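Local atomic coordinates of Dps family protein (Staphylococcus aureus subsp. aureus, PDB entry 2D5K), a protein that probably takes up and stores iron in a hollow shell of twelve subunits, as in other Dps proteins, and is linked to compaction of the nucleoid. Residues Gln14-Lys25 / Cys77-Ala86; Tyr55-Val66 / Asp122-Met132. One frame throughout, in Å; residues are numbered along the deposited sequence.

How the interactions relate
From the N terminus, helix 5-32 supplies 14-25, helix 38-65 supplies 55-66, the short helix 74-80 and the chain after it supply 77-86, and helix 123-147 begins in 122-132. Interaction 1 closes a loop over 51 intervening residues by laying 77-86 back along the first helix; interaction 2 spans 55 residues. The segments alternate, so the two loops cross. Their centres lie about 17 Å apart, and they meet inside the bundle, where Gln15 packs on Leu59 and Trp19 on Val56 and Met132. Interaction 1 ties the crossover to the first helix, and interaction 2 joins the second and fourth helices of the bundle.

Interaction 1: residues Gln14-Lys25 / Cys77-Ala86; sequences QQVANWTVAYTK and CLEQSIVKEA
Asn18 and Gln14 reach from helix 5-32 to the C-terminal end of helix 74-80, just where Ser81 leaves helical geometry. Asn18 OD1 accepts Ile82 N at 2.8 Å in a nearly straight bond (167°), while Gln14 NE2 donates to the same oxygen from the opposite face of the Asn18 amide. Gln14 NE2 also donates to Gln80 O (2.9 Å), above the carbonyl plane, and water 1 links Gln14 OE1 to Gln80 O. With CG anti to the backbone N and the chain bent at chi2 (67°), the Gln14 amide lies beside the helix terminus. Further along, Lys25 extends past Val83 and bends at chi3 (74°), bringing NZ to Lys84 O at 2.8 Å; its salt bridges are with Glu98 and Asp102 of helix 92-120. Water 2 donates to Val21 O and Glu85 OE2, and the Glu85 carboxylate also accepts from Leu74 N and Thr75 N of a second subunit.

In the apolar part, Val21 CG2 presses on Ser81 CB at 3.4 Å, a tight approach, and Val21 CG1 lies 4.1 Å from Val83 CG1. Ala17 CB sits 3.8 Å from Gln80 CB, and Cys77 SG rests 3.6 Å from Thr20 CB.

Helix 74-80 is the short helix in the crossover between the second and third bundle helices, as in other Dps proteins, where a second subunit packs. Side-chain bonds to three main-chain groups at and after its end, with the packing round Val21, hold this chain, and Glu85 carries the attachment into the subunit interface.

Interaction 2: residues Tyr55-Val66 / Asp122-Met132; sequences YVDELAERILAV and DDVSEDMFIGM
Arg62 reaches across to the start of helix 123-147, where Asp122 is the N-cap. Arg62 NH2 forms a salt bridge with Asp122 OD1 at 2.8 Å, and Arg62 NE donates in the guanidinium plane to Ser125 OG (3.2 Å). The bend at chi2 (55°) carries the guanidinium to this terminus. Ser125 N, the capping donor, reaches OD1 from the carboxylate face opposite Arg62 NH2, and Ser125 OG donates to OD2. Val124 CB covers one face of the Arg62 guanidinium at 3.4 Å, with Val66 CG1 near the rim of the opposite face. The cap thus fixes the carboxylate that receives the arginine.

The apolar contacts run through two methionines. Met132 bends at chi3 (-80°) and places CE over the face of the Tyr55 ring, 3.9 Å from its centroid, a CH-pi contact within a Met-aromatic pair; CE also touches Leu59 CD1 at 3.5 Å. Met128, extended beyond CG, runs past Leu59 and brings SD to 3.6 Å from Arg62 CB.

Water 4 donates to Glu58 OE1 (2.6 Å) and Met128 O, bridging the helices beside this packing.

The segment axes run antiparallel (173°) and 10.9 Å apart, as neighbours in the ferritin-like four-helix bundle. Arg62 NH1 links it to the shell through Asp137 of a third subunit. Asp57 and Glu61, facing His30 and His42 of a second subunit, fit the inter-subunit ferroxidase site known in Dps proteins.

Interaction 1: residues Gln14-Lys25 / Cys77-Ala86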
loop_
_atom_site.group_PDB
_atom_site.type_symbol
_atom_site.label_atom_id
_atom_site.label_comp_id
_atom_site.label_asym_id
_atom_site.label_seq_id
_atom_site.Cartn_x
_atom_site.Cartn_y
_atom_site.Cartn_z
ATOM N N GLN B 14 -35.154 14.413 4.990
ATOM C CA GLN B 14 -35.974 13.243 4.704
ATOM C C GLN B 14 -35.047 12.066 4.415
ATOM O O GLN B 14 -35.298 10.948 4.862
ATOM C CB GLN B 14 -36.882 13.501 3.501
ATOM C CG GLN B 14 -37.640 12.270 3.001
ATOM C CD GLN B 14 -38.680 11.765 3.991
ATOM O OE1 GLN B 14 -39.632 12.473 4.326
ATOM N NE2 GLN B 14 -38.503 10.534 4.459
ATOM N N GLN B 15 -33.969 12.319 3.674
ATOM C CA GLN B 15 -33.019 11.260 3.356
ATOM C C GLN B 15 -32.133 10.918 4.553
ATOM O O GLN B 15 -31.770 9.760 4.740
ATOM C CB GLN B 15 -32.150 11.645 2.154
ATOM C CG GLN B 15 -32.926 11.803 0.848
ATOM C CD GLN B 15 -33.858 10.634 0.578
ATOM O OE1 GLN B 15 -33.479 9.473 0.736
ATOM N NE2 GLN B 15 -35.083 10.937 0.163
ATOM N N VAL B 16 -31.775 11.911 5.364
ATOM C CA VAL B 16 -30.951 11.619 6.537
ATOM C C VAL B 16 -31.747 10.645 7.402
ATOM O O VAL B 16 -31.200 9.675 7.937
ATOM C CB VAL B 16 -30.636 12.890 7.367
ATOM C CG1 VAL B 16 -29.885 12.505 8.641
ATOM C CG2 VAL B 16 -29.790 13.850 6.548
ATOM N N ALA B 17 -33.048 10.903 7.512
ATOM C CA ALA B 17 -33.946 10.056 8.290
ATOM C C ALA B 17 -34.054 8.663 7.672
ATOM O O ALA B 17 -33.882 7.661 8.366
ATOM C CB ALA B 17 -35.324 10.698 8.375
ATOM N N ASN B 18 -34.339 8.602 6.371
ATOM C CA ASN B 18 -34.456 7.320 5.670
ATOM C C ASN B 18 -33.232 6.435 5.858
ATOM O O ASN B 18 -33.346 5.261 6.196
ATOM C CB ASN B 18 -34.615 7.513 4.157
ATOM C CG ASN B 18 -35.942 8.123 3.765
ATOM O OD1 ASN B 18 -36.927 8.045 4.500
ATOM N ND2 ASN B 18 -35.980 8.716 2.573
ATOM N N TRP B 19 -32.056 7.005 5.623
ATOM C CA TRP B 19 -30.835 6.231 5.711
ATOM C C TRP B 19 -30.359 5.918 7.118
ATOM O O TRP B 19 -29.613 4.961 7.321
ATOM C CB TRP B 19 -29.750 6.900 4.867
ATOM C CG TRP B 19 -30.121 6.834 3.406
ATOM C CD1 TRP B 19 -30.775 7.789 2.673
ATOM C CD2 TRP B 19 -29.965 5.704 2.538
ATOM N NE1 TRP B 19 -31.040 7.318 1.405
ATOM C CE2 TRP B 19 -30.553 6.042 1.297
ATOM C CE3 TRP B 19 -29.390 4.436 2.691
ATOM C CZ2 TRP B 19 -30.579 5.158 0.214
ATOM C CZ3 TRP B 19 -29.416 3.554 1.612
ATOM C CH2 TRP B 19 -30.009 3.923 0.390
ATOM N N THR B 20 -30.799 6.702 8.091
ATOM C CA THR B 20 -30.422 6.415 9.466
ATOM C C THR B 20 -31.224 5.172 9.858
ATOM O O THR B 20 -30.698 4.253 10.480
ATOM C CB THR B 20 -30.761 7.585 10.404
ATOM O OG1 THR B 20 -29.936 8.712 10.071
ATOM C CG2 THR B 20 -30.505 7.199 11.854
ATOM N N VAL B 21 -32.497 5.139 9.475
ATOM C CA VAL B 21 -33.332 3.980 9.780
ATOM C C VAL B 21 -32.823 2.772 8.996
ATOM O O VAL B 21 -32.711 1.671 9.542
ATOM C CB VAL B 21 -34.811 4.231 9.423
ATOM C CG1 VAL B 21 -35.630 2.977 9.687
ATOM C CG2 VAL B 21 -35.354 5.391 10.250
ATOM N N ALA B 22 -32.504 2.982 7.720
ATOM C CA ALA B 22 -32.005 1.901 6.872
ATOM C C ALA B 22 -30.695 1.342 7.413
ATOM O O ALA B 22 -30.433 0.143 7.319
ATOM C CB ALA B 22 -31.805 2.401 5.447
ATOM N N TYR B 23 -29.873 2.218 7.981
ATOM C CA TYR B 23 -28.586 1.810 8.543
ATOM C C TYR B 23 -28.778 0.668 9.539
ATOM O O TYR B 23 -28.069 -0.340 9.496
ATOM C CB TYR B 23 -27.929 3.003 9.243
ATOM C CG TYR B 23 -26.596 2.687 9.878
ATOM C CD1 TYR B 23 -25.444 2.544 9.103
ATOM C CD2 TYR B 23 -26.488 2.523 11.257
ATOM C CE1 TYR B 23 -24.213 2.246 9.691
ATOM C CE2 TYR B 23 -25.268 2.224 11.853
ATOM C CZ TYR B 23 -24.137 2.088 11.069
ATOM O OH TYR B 23 -22.932 1.797 11.668
ATOM N N THR B 24 -29.740 0.829 10.436
ATOM C CA THR B 24 -30.012 -0.196 11.437
ATOM C C THR B 24 -30.774 -1.382 10.844
ATOM O O THR B 24 -30.532 -2.529 11.224
ATOM C CB THR B 24 -30.773 0.406 12.640
ATOM O OG1 THR B 24 -29.872 1.236 13.388
ATOM C CG2 THR B 24 -31.314 -0.689 13.558
ATOM N N LYS B 25 -31.680 -1.127 9.904
ATOM C CA LYS B 25 -32.407 -2.239 9.304
ATOM C C LYS B 25 -31.426 -3.133 8.555
ATOM O O LYS B 25 -31.583 -4.356 8.532
ATOM C CB LYS B 25 -33.503 -1.753 8.346
ATOM C CG LYS B 25 -34.238 -2.918 7.690
ATOM C CD LYS B 25 -35.684 -2.605 7.329
ATOM C CE LYS B 25 -35.800 -1.698 6.130
ATOM N NZ LYS B 25 -37.232 -1.584 5.699
ATOM N N CYS B 77 -35.637 10.721 13.343
ATOM C CA CYS B 77 -35.468 9.941 12.123
ATOM C C CYS B 77 -36.634 8.970 11.917
ATOM O O CYS B 77 -37.169 8.855 10.813
ATOM C CB CYS B 77 -34.144 9.174 12.162
ATOM S SG CYS B 77 -32.664 10.214 11.960
ATOM N N LEU B 78 -37.032 8.276 12.980
ATOM C CA LEU B 78 -38.138 7.329 12.893
ATOM C C LEU B 78 -39.436 8.026 12.498
ATOM O O LEU B 78 -40.308 7.425 11.873
ATOM C CB LEU B 78 -38.333 6.610 14.232
ATOM C CG LEU B 78 -37.269 5.584 14.632
ATOM C CD1 LEU B 78 -37.455 5.177 16.090
ATOM C CD2 LEU B 78 -37.370 4.368 13.723
ATOM N N GLU B 79 -39.558 9.299 12.859
ATOM C CA GLU B 79 -40.761 10.061 12.543
ATOM C C GLU B 79 -40.862 10.442 11.065
ATOM O O GLU B 79 -41.935 10.362 10.472
ATOM C CB GLU B 79 -40.817 11.340 13.388
ATOM C CG GLU B 79 -40.635 11.118 14.880
ATOM C CD GLU B 79 -40.771 12.398 15.688
ATOM O OE1 GLU B 79 -40.173 13.426 15.296
ATOM O OE2 GLU B 79 -41.470 12.372 16.724
ATOM N N GLN B 80 -39.744 10.843 10.473
ATOM C CA GLN B 80 -39.739 11.276 9.077
ATOM C C GLN B 80 -39.513 10.177 8.037
ATOM O O GLN B 80 -40.050 10.243 6.931
ATOM C CB GLN B 80 -38.675 12.358 8.878
ATOM C CG GLN B 80 -38.702 13.475 9.909
ATOM C CD GLN B 80 -37.632 14.519 9.654
ATOM O OE1 GLN B 80 -37.362 15.372 10.502
ATOM N NE2 GLN B 80 -37.021 14.465 8.475
ATOM N N SER B 81 -38.717 9.175 8.392
ATOM C CA SER B 81 -38.378 8.085 7.478
ATOM C C SER B 81 -39.521 7.331 6.796
ATOM O O SER B 81 -40.511 6.970 7.435
ATOM C CB SER B 81 -37.502 7.064 8.210
ATOM O OG SER B 81 -37.187 5.970 7.364
ATOM N N ILE B 82 -39.374 7.085 5.494
ATOM C CA ILE B 82 -40.370 6.311 4.758
ATOM C C ILE B 82 -39.904 4.857 4.814
ATOM O O ILE B 82 -40.616 3.934 4.406
ATOM C CB ILE B 82 -40.504 6.751 3.278
ATOM C CG1 ILE B 82 -39.179 6.555 2.539
ATOM C CG2 ILE B 82 -40.979 8.195 3.214
ATOM C CD1 ILE B 82 -39.294 6.715 1.033
ATOM N N VAL B 83 -38.687 4.664 5.313
ATOM C CA VAL B 83 -38.130 3.329 5.474
ATOM C C VAL B 83 -38.558 2.884 6.865
ATOM O O VAL B 83 -38.273 3.561 7.855
ATOM C CB VAL B 83 -36.587 3.335 5.405
ATOM C CG1 VAL B 83 -36.043 1.953 5.753
ATOM C CG2 VAL B 83 -36.131 3.747 4.012
ATOM N N LYS B 84 -39.259 1.761 6.942
ATOM C CA LYS B 84 -39.725 1.262 8.224
ATOM C C LYS B 84 -38.738 0.263 8.802
ATOM O O LYS B 84 -37.948 -0.336 8.073
ATOM C CB LYS B 84 -41.112 0.631 8.062
ATOM C CG LYS B 84 -42.127 1.604 7.461
ATOM C CD LYS B 84 -42.173 2.906 8.262
ATOM C CE LYS B 84 -42.859 4.038 7.498
ATOM N NZ LYS B 84 -44.266 3.716 7.142
ATOM N N GLU B 85 -38.774 0.095 10.119
ATOM C CA GLU B 85 -37.865 -0.833 10.774
ATOM C C GLU B 85 -38.185 -2.275 10.415
ATOM O O GLU B 85 -39.308 -2.597 10.015
ATOM C CB GLU B 85 -37.918 -0.637 12.290
ATOM C CG GLU B 85 -37.585 0.785 12.710
ATOM C CD GLU B 85 -36.742 0.837 13.963
ATOM O OE1 GLU B 85 -37.313 0.836 15.076
ATOM O OE2 GLU B 85 -35.500 0.866 13.826
ATOM N N ALA B 86 -37.190 -3.140 10.556
ATOM C CA ALA B 86 -37.355 -4.549 10.240
ATOM C C ALA B 86 -38.360 -5.230 11.160
ATOM O O ALA B 86 -38.461 -4.903 12.343
ATOM C CB ALA B 86 -36.010 -5.259 10.335
HETATM O O HOH W 1 -41.984 11.787 5.811
HETATM O O HOH W 2 -34.215 0.248 11.470
#

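Interaction 2: residues Tyr55-Val66 / Asp122-Met132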
loop_
_atom_site.group_PDB
_atom_site.type_symbol
_atom_site.label_atom_id
_atom_site.label_comp_id
_atom_site.label_asym_id
_atom_site.label_seq_id
_atom_site.Cartn_x
_atom_site.Cartn_y
_atom_site.Cartn_z
ATOM N N TYR B 55 -23.896 8.406 3.252
ATOM C CA TYR B 55 -24.960 9.307 2.808
ATOM C C TYR B 55 -25.434 10.191 3.943
ATOM O O TYR B 55 -25.607 11.398 3.777
ATOM C CB TYR B 55 -26.175 8.532 2.288
ATOM C CG TYR B 55 -25.973 7.833 0.971
ATOM C CD1 TYR B 55 -25.249 8.435 -0.056
ATOM C CD2 TYR B 55 -26.538 6.578 0.739
ATOM C CE1 TYR B 55 -25.088 7.805 -1.284
ATOM C CE2 TYR B 55 -26.385 5.941 -0.486
ATOM C CZ TYR B 55 -25.659 6.560 -1.490
ATOM O OH TYR B 55 -25.501 5.934 -2.700
ATOM N N VAL B 56 -25.668 9.573 5.096
ATOM C CA VAL B 56 -26.136 10.301 6.262
ATOM C C VAL B 56 -25.212 11.466 6.599
ATOM O O VAL B 56 -25.673 12.577 6.861
ATOM C CB VAL B 56 -26.257 9.361 7.486
ATOM C CG1 VAL B 56 -26.514 10.169 8.749
ATOM C CG2 VAL B 56 -27.403 8.382 7.264
ATOM N N ASP B 57 -23.909 11.212 6.582
ATOM C CA ASP B 57 -22.944 12.254 6.904
ATOM C C ASP B 57 -22.866 13.315 5.808
ATOM O O ASP B 57 -22.833 14.513 6.101
ATOM C CB ASP B 57 -21.564 11.636 7.131
ATOM C CG ASP B 57 -20.600 12.598 7.801
ATOM O OD1 ASP B 57 -20.947 13.135 8.874
ATOM O OD2 ASP B 57 -19.497 12.808 7.261
ATOM N N GLU B 58 -22.839 12.877 4.552
ATOM C CA GLU B 58 -22.760 13.809 3.431
ATOM C C GLU B 58 -23.937 14.775 3.410
ATOM O O GLU B 58 -23.755 15.990 3.339
ATOM C CB GLU B 58 -22.718 13.058 2.096
ATOM C CG GLU B 58 -22.752 13.998 0.883
ATOM C CD GLU B 58 -22.973 13.275 -0.433
ATOM O OE1 GLU B 58 -23.900 12.442 -0.504
ATOM O OE2 GLU B 58 -22.228 13.554 -1.399
ATOM N N LEU B 59 -25.149 14.234 3.465
ATOM C CA LEU B 59 -26.335 15.075 3.428
ATOM C C LEU B 59 -26.479 15.931 4.680
ATOM O O LEU B 59 -26.911 17.082 4.605
ATOM C CB LEU B 59 -27.590 14.217 3.211
ATOM C CG LEU B 59 -27.598 13.366 1.933
ATOM C CD1 LEU B 59 -29.016 12.909 1.644
ATOM C CD2 LEU B 59 -27.074 14.168 0.749
ATOM N N ALA B 60 -26.109 15.385 5.833
ATOM C CA ALA B 60 -26.203 16.147 7.073
ATOM C C ALA B 60 -25.258 17.351 7.042
ATOM O O ALA B 60 -25.625 18.441 7.478
ATOM C CB ALA B 60 -25.870 15.260 8.267
ATOM N N GLU B 61 -24.045 17.159 6.531
ATOM C CA GLU B 61 -23.089 18.261 6.481
ATOM C C GLU B 61 -23.412 19.264 5.380
ATOM O O GLU B 61 -22.897 20.380 5.385
ATOM C CB GLU B 61 -21.662 17.733 6.334
ATOM C CG GLU B 61 -21.280 16.771 7.455
ATOM C CD GLU B 61 -19.787 16.675 7.682
ATOM O OE1 GLU B 61 -19.019 16.773 6.703
ATOM O OE2 GLU B 61 -19.382 16.483 8.849
ATOM N N ARG B 62 -24.259 18.870 4.434
ATOM C CA ARG B 62 -24.661 19.797 3.382
ATOM C C ARG B 62 -25.698 20.710 4.021
ATOM O O ARG B 62 -25.701 21.921 3.798
ATOM C CB ARG B 62 -25.279 19.060 2.189
ATOM C CG ARG B 62 -25.933 19.998 1.162
ATOM C CD ARG B 62 -24.951 21.070 0.671
ATOM N NE ARG B 62 -25.606 22.068 -0.180
ATOM C CZ ARG B 62 -25.044 23.212 -0.556
ATOM N NH1 ARG B 62 -23.812 23.510 -0.159
ATOM N NH2 ARG B 62 -25.717 24.068 -1.318
ATOM N N ILE B 63 -26.581 20.118 4.822
ATOM C CA ILE B 63 -27.608 20.883 5.518
ATOM C C ILE B 63 -26.910 21.946 6.361
ATOM O O ILE B 63 -27.382 23.081 6.468
ATOM C CB ILE B 63 -28.467 19.978 6.436
ATOM C CG1 ILE B 63 -29.362 19.070 5.583
ATOM C CG2 ILE B 63 -29.325 20.827 7.357
ATOM C CD1 ILE B 63 -30.204 18.100 6.389
ATOM N N LEU B 64 -25.780 21.572 6.953
ATOM C CA LEU B 64 -25.011 22.502 7.773
ATOM C C LEU B 64 -24.423 23.593 6.881
ATOM O O LEU B 64 -24.407 24.770 7.245
ATOM C CB LEU B 64 -23.886 21.757 8.499
ATOM C CG LEU B 64 -24.332 20.699 9.516
ATOM C CD1 LEU B 64 -23.153 19.816 9.899
ATOM C CD2 LEU B 64 -24.925 21.381 10.744
ATOM N N ALA B 65 -23.956 23.194 5.701
ATOM C CA ALA B 65 -23.360 24.127 4.754
ATOM C C ALA B 65 -24.352 25.174 4.239
ATOM O O ALA B 65 -23.941 26.220 3.736
ATOM C CB ALA B 65 -22.746 23.358 3.582
ATOM N N VAL B 66 -25.650 24.896 4.354
ATOM C CA VAL B 66 -26.663 25.854 3.909
ATOM C C VAL B 66 -27.348 26.514 5.104
ATOM O O VAL B 66 -28.387 27.162 4.964
ATOM C CB VAL B 66 -27.735 25.198 2.996
ATOM C CG1 VAL B 66 -27.074 24.632 1.755
ATOM C CG2 VAL B 66 -28.491 24.109 3.749
ATOM N N ASP B 122 -30.327 25.255 -5.623
ATOM C CA ASP B 122 -29.349 24.566 -4.786
ATOM C C ASP B 122 -28.816 23.425 -5.633
ATOM O O ASP B 122 -29.256 22.281 -5.521
ATOM C CB ASP B 122 -29.996 24.008 -3.519
ATOM C CG ASP B 122 -28.973 23.444 -2.549
ATOM O OD1 ASP B 122 -27.830 23.172 -2.982
ATOM O OD2 ASP B 122 -29.310 23.263 -1.361
ATOM N N ASP B 123 -27.859 23.750 -6.488
ATOM C CA ASP B 123 -27.290 22.771 -7.395
ATOM C C ASP B 123 -26.360 21.777 -6.717
ATOM O O ASP B 123 -26.113 20.695 -7.248
ATOM C CB ASP B 123 -26.591 23.514 -8.530
ATOM C CG ASP B 123 -27.509 24.539 -9.179
ATOM O OD1 ASP B 123 -28.588 24.137 -9.657
ATOM O OD2 ASP B 123 -27.166 25.739 -9.195
ATOM N N VAL B 124 -25.852 22.139 -5.543
ATOM C CA VAL B 124 -24.976 21.239 -4.800
ATOM C C VAL B 124 -25.823 20.105 -4.220
ATOM O O VAL B 124 -25.490 18.930 -4.373
ATOM C CB VAL B 124 -24.251 21.976 -3.654
ATOM C CG1 VAL B 124 -23.581 20.969 -2.718
ATOM C CG2 VAL B 124 -23.200 22.919 -4.235
ATOM N N SER B 125 -26.920 20.457 -3.559
ATOM C CA SER B 125 -27.794 19.438 -2.981
ATOM C C SER B 125 -28.382 18.594 -4.100
ATOM O O SER B 125 -28.549 17.383 -3.959
ATOM C CB SER B 125 -28.919 20.085 -2.169
ATOM O OG SER B 125 -28.396 20.737 -1.021
ATOM N N GLU B 126 -28.689 19.240 -5.220
ATOM C CA GLU B 126 -29.248 18.529 -6.360
ATOM C C GLU B 126 -28.268 17.446 -6.796
ATOM O O GLU B 126 -28.653 16.300 -7.023
ATOM C CB GLU B 126 -29.504 19.497 -7.520
ATOM C CG GLU B 126 -30.065 18.820 -8.762
ATOM C CD GLU B 126 -30.265 19.782 -9.918
ATOM O OE1 GLU B 126 -29.830 20.948 -9.810
ATOM O OE2 GLU B 126 -30.850 19.369 -10.938
ATOM N N ASP B 127 -26.995 17.818 -6.898
ATOM C CA ASP B 127 -25.948 16.888 -7.311
ATOM C C ASP B 127 -25.815 15.726 -6.330
ATOM O O ASP B 127 -25.589 14.584 -6.736
ATOM C CB ASP B 127 -24.613 17.631 -7.433
ATOM C CG ASP B 127 -23.500 16.752 -7.962
ATOM O OD1 ASP B 127 -23.665 16.176 -9.059
ATOM O OD2 ASP B 127 -22.457 16.641 -7.283
ATOM N N MET B 128 -25.951 16.017 -5.040
ATOM C CA MET B 128 -25.858 14.974 -4.024
ATOM C C MET B 128 -27.011 13.989 -4.157
ATOM O O MET B 128 -26.822 12.780 -4.010
ATOM C CB MET B 128 -25.845 15.591 -2.629
ATOM C CG MET B 128 -24.536 16.293 -2.320
ATOM S SD MET B 128 -24.497 16.957 -0.658
ATOM C CE MET B 128 -22.879 17.777 -0.661
ATOM N N PHE B 129 -28.206 14.502 -4.433
ATOM C CA PHE B 129 -29.360 13.630 -4.606
ATOM C C PHE B 129 -29.155 12.752 -5.836
ATOM O O PHE B 129 -29.529 11.581 -5.837
ATOM C CB PHE B 129 -30.643 14.448 -4.775
ATOM C CG PHE B 129 -31.110 15.121 -3.515
ATOM C CD1 PHE B 129 -31.157 14.421 -2.312
ATOM C CD2 PHE B 129 -31.545 16.442 -3.539
ATOM C CE1 PHE B 129 -31.637 15.028 -1.148
ATOM C CE2 PHE B 129 -32.025 17.055 -2.381
ATOM C CZ PHE B 129 -32.070 16.344 -1.185
ATOM N N ILE B 130 -28.569 13.323 -6.887
ATOM C CA ILE B 130 -28.314 12.578 -8.119
ATOM C C ILE B 130 -27.347 11.434 -7.845
ATOM O O ILE B 130 -27.567 10.306 -8.283
ATOM C CB ILE B 130 -27.691 13.472 -9.216
ATOM C CG1 ILE B 130 -28.625 14.636 -9.551
ATOM C CG2 ILE B 130 -27.400 12.636 -10.461
ATOM C CD1 ILE B 130 -29.939 14.224 -10.099
ATOM N N GLY B 131 -26.269 11.736 -7.130
ATOM C CA GLY B 131 -25.291 10.712 -6.804
ATOM C C GLY B 131 -25.938 9.577 -6.031
ATOM O O GLY B 131 -25.667 8.404 -6.285
ATOM N N MET B 132 -26.794 9.926 -5.078
ATOM C CA MET B 132 -27.485 8.921 -4.275
ATOM C C MET B 132 -28.437 8.090 -5.134
ATOM O O MET B 132 -28.470 6.864 -5.033
ATOM C CB MET B 132 -28.275 9.592 -3.147
ATOM C CG MET B 132 -29.088 8.613 -2.303
ATOM S SD MET B 132 -30.062 9.419 -1.015
ATOM C CE MET B 132 -28.808 9.689 0.227
HETATM O O HOH W 3 -23.366 7.174 -4.218
HETATM O O HOH W 4 -24.596 11.710 -2.906
#